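Local coordinates for hypothetical protein MG296 homolog (Mycoplasma pneumoniae, PDB 2I15) that is of unknown function, an all-helical member of the Mg296 family found here as an assembly of three copies, at residues Phe68-Gln77 against Cys95-Phe106. Residues are numbered along the deposited sequence; the frame is centred on the assembly and turned at random.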
ATOM      1  N   PHE A  68      -5.094  -9.282  17.220  1.00 29.38           N
ATOM      2  CA  PHE A  68      -3.953  -9.755  16.415  1.00 30.47           C
ATOM      3  C   PHE A  68      -4.265 -11.162  15.965  1.00 30.69           C
ATOM      4  O   PHE A  68      -4.072 -11.524  14.803  1.00 30.27           O
ATOM      5  CB  PHE A  68      -2.663  -9.814  17.238  1.00 44.22           C
ATOM      6  CG  PHE A  68      -1.869  -8.542  17.243  1.00 46.36           C
ATOM      7  CD1 PHE A  68      -0.988  -8.275  18.288  1.00 49.22           C
ATOM      8  CD2 PHE A  68      -1.997  -7.612  16.217  1.00 47.08           C
ATOM      9  CE1 PHE A  68      -0.252  -7.094  18.310  1.00 52.18           C
ATOM     10  CE2 PHE A  68      -1.267  -6.431  16.232  1.00 50.96           C
ATOM     11  CZ  PHE A  68      -0.393  -6.170  17.283  1.00 52.95           C
ATOM     12  N   PHE A  69      -4.744 -11.958  16.915  1.00 44.76           N
ATOM     13  CA  PHE A  69      -5.109 -13.333  16.644  1.00 45.61           C
ATOM     14  C   PHE A  69      -6.172 -13.326  15.569  1.00 44.81           C
ATOM     15  O   PHE A  69      -6.149 -14.150  14.655  1.00 44.43           O
ATOM     16  CB  PHE A  69      -5.645 -13.991  17.909  1.00 56.14           C
ATOM     17  CG  PHE A  69      -4.578 -14.377  18.884  1.00 59.48           C
ATOM     18  CD1 PHE A  69      -4.896 -15.136  20.006  1.00 62.36           C
ATOM     19  CD2 PHE A  69      -3.250 -14.015  18.669  1.00 60.66           C
ATOM     20  CE1 PHE A  69      -3.904 -15.536  20.903  1.00 63.82           C
ATOM     21  CE2 PHE A  69      -2.248 -14.406  19.559  1.00 63.43           C
ATOM     22  CZ  PHE A  69      -2.575 -15.171  20.679  1.00 63.83           C
ATOM     23  N   ILE A  70      -7.096 -12.381  15.673  1.00 33.56           N
ATOM     24  CA  ILE A  70      -8.148 -12.281  14.684  1.00 33.81           C
ATOM     25  C   ILE A  70      -7.638 -11.726  13.339  1.00 32.44           C
ATOM     26  O   ILE A  70      -8.106 -12.145  12.284  1.00 32.60           O
ATOM     27  CB  ILE A  70      -9.320 -11.435  15.239  1.00 63.96           C
ATOM     28  CG1 ILE A  70     -10.233 -12.343  16.068  1.00 66.74           C
ATOM     29  CG2 ILE A  70     -10.095 -10.767  14.100  1.00 63.12           C
ATOM     30  CD1 ILE A  70     -11.353 -11.622  16.785  1.00 68.50           C
ATOM     31  N   SER A  71      -6.689 -10.793  13.370  1.00 32.97           N
ATOM     32  CA  SER A  71      -6.153 -10.236  12.132  1.00 31.14           C
ATOM     33  C   SER A  71      -5.456 -11.375  11.392  1.00 32.70           C
ATOM     34  O   SER A  71      -5.661 -11.581  10.197  1.00 31.61           O
ATOM     35  CB  SER A  71      -5.132  -9.128  12.426  1.00 24.76           C
ATOM     36  OG  SER A  71      -4.544  -8.596  11.243  1.00 21.69           O
ATOM     37  N   SER A  72      -4.653 -12.135  12.122  1.00 35.21           N
ATOM     38  CA  SER A  72      -3.909 -13.233  11.535  1.00 36.96           C
ATOM     39  C   SER A  72      -4.823 -14.294  10.941  1.00 37.41           C
ATOM     40  O   SER A  72      -4.546 -14.832   9.873  1.00 38.69           O
ATOM     41  CB  SER A  72      -3.003 -13.857  12.597  1.00 70.40           C
ATOM     42  OG  SER A  72      -1.764 -14.265  12.037  1.00 74.30           O
ATOM     43  N   GLU A  73      -5.915 -14.588  11.630  1.00 38.44           N
ATOM     44  CA  GLU A  73      -6.844 -15.608  11.176  1.00 41.81           C
ATOM     45  C   GLU A  73      -7.584 -15.188   9.910  1.00 41.75           C
ATOM     46  O   GLU A  73      -7.770 -15.993   9.001  1.00 42.30           O
ATOM     47  CB  GLU A  73      -7.844 -15.932  12.298  1.00 79.36           C
ATOM     48  CG  GLU A  73      -8.231 -17.404  12.436  1.00 83.54           C
ATOM     49  CD  GLU A  73      -9.503 -17.770  11.679  1.00 87.96           C
ATOM     50  OE1 GLU A  73     -10.459 -16.961  11.705  1.00 89.01           O
ATOM     51  OE2 GLU A  73      -9.558 -18.872  11.076  1.00 90.20           O
ATOM     52  N   VAL A  74      -7.997 -13.931   9.826  1.00 44.12           N
ATOM     53  CA  VAL A  74      -8.734 -13.504   8.648  1.00 45.85           C
ATOM     54  C   VAL A  74      -7.892 -13.298   7.400  1.00 46.34           C
ATOM     55  O   VAL A  74      -8.425 -13.365   6.293  1.00 48.41           O
ATOM     56  CB  VAL A  74      -9.559 -12.219   8.917  1.00 97.71           C
ATOM     57  CG1 VAL A  74     -10.560 -12.474  10.034  1.00 97.18           C
ATOM     58  CG2 VAL A  74      -8.636 -11.067   9.259  1.00 99.14           C
ATOM     59  N   VAL A  75      -6.592 -13.050   7.550  1.00 36.13           N
ATOM     60  CA  VAL A  75      -5.748 -12.846   6.368  1.00 36.27           C
ATOM     61  C   VAL A  75      -5.079 -14.109   5.851  1.00 39.67           C
ATOM     62  O   VAL A  75      -4.691 -14.158   4.689  1.00 38.50           O
ATOM     63  CB  VAL A  75      -4.632 -11.809   6.608  1.00 17.39           C
ATOM     64  CG1 VAL A  75      -5.240 -10.470   6.995  1.00 14.47           C
ATOM     65  CG2 VAL A  75      -3.673 -12.307   7.679  1.00 15.56           C
ATOM     66  N   LYS A  76      -4.940 -15.120   6.708  1.00 44.75           N
ATOM     67  CA  LYS A  76      -4.300 -16.374   6.304  1.00 49.81           C
ATOM     68  C   LYS A  76      -5.206 -17.170   5.385  1.00 52.35           C
ATOM     69  O   LYS A  76      -5.621 -18.272   5.727  1.00 51.12           O
ATOM     70  CB  LYS A  76      -3.962 -17.242   7.518  1.00 74.66           C
ATOM     71  CG  LYS A  76      -5.166 -17.611   8.363  1.00 76.09           C
ATOM     72  CD  LYS A  76      -5.035 -19.006   8.941  1.00 76.73           C
ATOM     73  CE  LYS A  76      -6.267 -19.356   9.763  1.00 76.31           C
ATOM     74  NZ  LYS A  76      -5.908 -20.042  11.034  1.00 77.29           N
ATOM     75  N   GLN A  77      -5.498 -16.630   4.207  1.00 65.88           N
ATOM     76  CA  GLN A  77      -6.367 -17.359   3.317  1.00 70.50           C
ATOM     77  C   GLN A  77      -5.676 -18.399   2.480  1.00 73.56           C
ATOM     78  O   GLN A  77      -5.831 -18.448   1.266  1.00 74.67           O
ATOM     79  CB  GLN A  77      -7.202 -16.427   2.452  1.00 87.74           C
ATOM     80  CG  GLN A  77      -6.451 -15.432   1.618  1.00 89.76           C
ATOM     81  CD  GLN A  77      -7.307 -14.207   1.371  1.00 91.29           C
ATOM     82  OE1 GLN A  77      -7.086 -13.450   0.426  1.00 91.94           O
ATOM     83  NE2 GLN A  77      -8.296 -14.001   2.240  1.00 90.77           N
ATOM     84  N   CYS A  95      -0.590 -12.915   2.171  1.00 29.76           N
ATOM     85  CA  CYS A  95      -1.222 -13.063   3.484  1.00 29.34           C
ATOM     86  C   CYS A  95      -0.515 -12.185   4.518  1.00 27.24           C
ATOM     87  O   CYS A  95      -1.154 -11.546   5.351  1.00 28.00           O
ATOM     88  CB  CYS A  95      -1.176 -14.523   3.943  1.00 43.40           C
ATOM     89  SG  CYS A  95      -2.014 -15.677   2.843  1.00 54.01           S
ATOM     90  N   CYS A  96       0.812 -12.161   4.460  1.00 28.88           N
ATOM     91  CA  CYS A  96       1.604 -11.360   5.388  1.00 26.47           C
ATOM     92  C   CYS A  96       1.507  -9.893   5.022  1.00 24.34           C
ATOM     93  O   CYS A  96       1.669  -9.012   5.875  1.00 25.22           O
ATOM     94  CB  CYS A  96       3.071 -11.770   5.328  1.00 24.14           C
ATOM     95  SG  CYS A  96       3.442 -13.317   6.129  1.00 30.40           S
ATOM     96  N   GLN A  97       1.263  -9.627   3.745  1.00 18.56           N
ATOM     97  CA  GLN A  97       1.168  -8.254   3.295  1.00 17.40           C
ATOM     98  C   GLN A  97      -0.071  -7.649   3.946  1.00 15.60           C
ATOM     99  O   GLN A  97      -0.008  -6.543   4.473  1.00 13.50           O
ATOM    100  CB  GLN A  97       1.090  -8.202   1.765  1.00 21.79           C
ATOM    101  CG  GLN A  97       1.172  -6.786   1.210  1.00 20.92           C
ATOM    102  CD  GLN A  97       2.521  -6.144   1.460  1.00 20.02           C
ATOM    103  OE1 GLN A  97       2.613  -4.935   1.640  1.00 16.71           O
ATOM    104  NE2 GLN A  97       3.575  -6.949   1.462  1.00 20.13           N
ATOM    105  N   SER A  98      -1.176  -8.396   3.955  1.00 25.42           N
ATOM    106  CA  SER A  98      -2.434  -7.925   4.546  1.00 26.42           C
ATOM    107  C   SER A  98      -2.362  -7.705   6.056  1.00 26.54           C
ATOM    108  O   SER A  98      -2.975  -6.775   6.570  1.00 27.45           O
ATOM    109  CB  SER A  98      -3.553  -8.908   4.239  1.00 24.69           C
ATOM    110  OG  SER A  98      -3.687  -9.077   2.839  1.00 30.29           O
ATOM    111  N   PHE A  99      -1.631  -8.565   6.764  1.00 14.73           N
ATOM    112  CA  PHE A  99      -1.460  -8.438   8.209  1.00 15.12           C
ATOM    113  C   PHE A  99      -0.686  -7.146   8.493  1.00 15.70           C
ATOM    114  O   PHE A  99      -1.012  -6.394   9.421  1.00 15.91           O
ATOM    115  CB  PHE A  99      -0.652  -9.607   8.754  1.00 26.16           C
ATOM    116  CG  PHE A  99      -0.555  -9.633  10.259  1.00 28.45           C
ATOM    117  CD1 PHE A  99      -1.592 -10.157  11.023  1.00 27.76           C
ATOM    118  CD2 PHE A  99       0.588  -9.157  10.912  1.00 28.12           C
ATOM    119  CE1 PHE A  99      -1.499 -10.218  12.415  1.00 27.98           C
ATOM    120  CE2 PHE A  99       0.689  -9.215  12.309  1.00 27.63           C
ATOM    121  CZ  PHE A  99      -0.358  -9.746  13.058  1.00 26.28           C
ATOM    122  N   TYR A 100       0.318  -6.875   7.665  1.00 21.87           N
ATOM    123  CA  TYR A 100       1.133  -5.681   7.828  1.00 23.35           C
ATOM    124  C   TYR A 100       0.383  -4.407   7.448  1.00 23.39           C
ATOM    125  O   TYR A 100       0.412  -3.415   8.183  1.00 23.03           O
ATOM    126  CB  TYR A 100       2.405  -5.763   6.966  1.00 25.88           C
ATOM    127  CG  TYR A 100       3.150  -4.432   6.850  1.00 27.08           C
ATOM    128  CD1 TYR A 100       4.030  -4.002   7.847  1.00 26.29           C
ATOM    129  CD2 TYR A 100       2.949  -3.591   5.745  1.00 26.69           C
ATOM    130  CE1 TYR A 100       4.699  -2.774   7.741  1.00 27.70           C
ATOM    131  CE2 TYR A 100       3.607  -2.366   5.632  1.00 26.04           C
ATOM    132  CZ  TYR A 100       4.474  -1.964   6.628  1.00 28.47           C
ATOM    133  OH  TYR A 100       5.131  -0.754   6.496  1.00 26.50           O
ATOM    134  N   GLU A 101      -0.266  -4.415   6.292  1.00 21.88           N
ATOM    135  CA  GLU A 101      -0.957  -3.220   5.847  1.00 22.66           C
ATOM    136  C   GLU A 101      -2.021  -2.740   6.831  1.00 22.57           C
ATOM    137  O   GLU A 101      -2.418  -1.568   6.814  1.00 21.38           O
ATOM    138  CB  GLU A 101      -1.537  -3.451   4.449  1.00 28.27           C
ATOM    139  CG  GLU A 101      -0.480  -3.909   3.440  1.00 33.01           C
ATOM    140  CD  GLU A 101      -0.924  -3.774   2.002  1.00 34.10           C
ATOM    141  OE1 GLU A 101      -2.050  -4.218   1.695  1.00 36.53           O
ATOM    142  OE2 GLU A 101      -0.140  -3.236   1.184  1.00 34.19           O
ATOM    143  N   ALA A 102      -2.439  -3.632   7.723  1.00 26.15           N
ATOM    144  CA  ALA A 102      -3.438  -3.294   8.737  1.00 25.01           C
ATOM    145  C   ALA A 102      -2.763  -2.768  10.010  1.00 25.41           C
ATOM    146  O   ALA A 102      -3.376  -2.044  10.787  1.00 25.81           O
ATOM    147  CB  ALA A 102      -4.291  -4.521   9.071  1.00 10.42           C
ATOM    148  N   LEU A 103      -1.495  -3.112  10.208  1.00 18.71           N
ATOM    149  CA  LEU A 103      -0.787  -2.706  11.417  1.00 19.76           C
ATOM    150  C   LEU A 103       0.194  -1.544  11.233  1.00 20.29           C
ATOM    151  O   LEU A 103       0.868  -1.118  12.174  1.00 18.92           O
ATOM    152  CB  LEU A 103      -0.062  -3.934  12.000  1.00 21.35           C
ATOM    153  CG  LEU A 103      -1.016  -5.086  12.355  1.00 21.36           C
ATOM    154  CD1 LEU A 103      -0.254  -6.283  12.800  1.00 16.98           C
ATOM    155  CD2 LEU A 103      -1.980  -4.617  13.457  1.00 20.40           C
ATOM    156  N   THR A 104       0.247  -1.022  10.017  1.00 26.29           N
ATOM    157  CA  THR A 104       1.156   0.063   9.648  1.00 26.92           C
ATOM    158  C   THR A 104       1.295   1.192  10.689  1.00 26.82           C
ATOM    159  O   THR A 104       2.406   1.541  11.094  1.00 23.87           O
ATOM    160  CB  THR A 104       0.724   0.639   8.270  1.00 28.04           C
ATOM    161  OG1 THR A 104       1.766   0.424   7.311  1.00 30.81           O
ATOM    162  CG2 THR A 104       0.442   2.124   8.363  1.00 26.44           C
ATOM    163  N   LEU A 105       0.165   1.750  11.120  1.00 23.13           N
ATOM    164  CA  LEU A 105       0.147   2.843  12.083  1.00 23.63           C
ATOM    165  C   LEU A 105       0.628   2.331  13.447  1.00 24.08           C
ATOM    166  O   LEU A 105       1.318   3.035  14.186  1.00 21.23           O
ATOM    167  CB  LEU A 105      -1.274   3.401  12.195  1.00 33.04           C
ATOM    168  CG  LEU A 105      -1.603   4.778  12.790  1.00 33.95           C
ATOM    169  CD1 LEU A 105      -0.909   4.968  14.114  1.00 38.34           C
ATOM    170  CD2 LEU A 105      -1.210   5.847  11.827  1.00 32.92           C
ATOM    171  N   PHE A 106       0.262   1.087  13.753  1.00 22.01           N
ATOM    172  CA  PHE A 106       0.632   0.398  14.990  1.00 19.48           C
ATOM    173  C   PHE A 106       2.152   0.239  15.025  1.00 19.13           C
ATOM    174  O   PHE A 106       2.797   0.507  16.037  1.00 18.79           O
ATOM    175  CB  PHE A 106      -0.011  -0.987  14.996  1.00 22.15           C
ATOM    176  CG  PHE A 106       0.133  -1.734  16.294  1.00 23.95           C
ATOM    177  CD1 PHE A 106      -0.814  -1.603  17.300  1.00 22.49           C
ATOM    178  CD2 PHE A 106       1.210  -2.585  16.500  1.00 24.76           C
ATOM    179  CE1 PHE A 106      -0.694  -2.313  18.488  1.00 24.05           C
ATOM    180  CE2 PHE A 106       1.340  -3.300  17.691  1.00 25.53           C
ATOM    181  CZ  PHE A 106       0.385  -3.158  18.679  1.00 25.23           C
TER
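With chi1 at -174°, Phe-99 holds CG anti to the backbone N and beside the carbonyl carbon, which directs its ring into the facing helix, where it fills a hole among Phe-68, Ser-71, Ser-72 and Val-75; this is a knob-into-hole fit. The ring enters rim first: Phe-68 O and Ser-72 N both lie at its edge, near its plane, with Phe-68 O 3.7 Å from Phe-99 CE1. Ser-71 OG comes to 3.3 Å from Phe-99 CD1, obliquely to the ring.

Phe-68 turns CG anti to its carbonyl carbon, which carries the ring toward Leu-103 and Phe-106. Its CZ points at one face of Phe-106, 3.4 Å from CE2 of that ring; centroids 5.1 Å apart and planes at 81° define a T-shaped pair with Phe-68 as the edge. Leu-103 CD2 meets the same rim in plane, 3.4 Å from Phe-68 CE2, while CD1 approaches that carbon from off the plane.

At the other end, Val-75 divides its branches: CG1 rests 3.6 Å from Ser-98 CB, while CG2 lies 3.5 Å from Cys-95 O. Ser-98 OG is hydrogen-bonded to Ser-94 O, one turn back in its own helix, and it is CB that meets Val-75. The contacts across the interface are mainly aromatic and aliphatic.

The segment axes approach to 9.1 Å with 143° between their N-to-C directions, an oblique antiparallel pairing of the successive helices 57-75 and 92-113. The ring of Tyr-48 meets that of Phe-68 at a small interplanar angle. A second subunit runs along the contact: Leu-11 and Val-18 of its helix 9-23 pack on Ser-72 and Phe-68, and Phe-30 of its helix 27-41 meets Phe-106 edge-to-face.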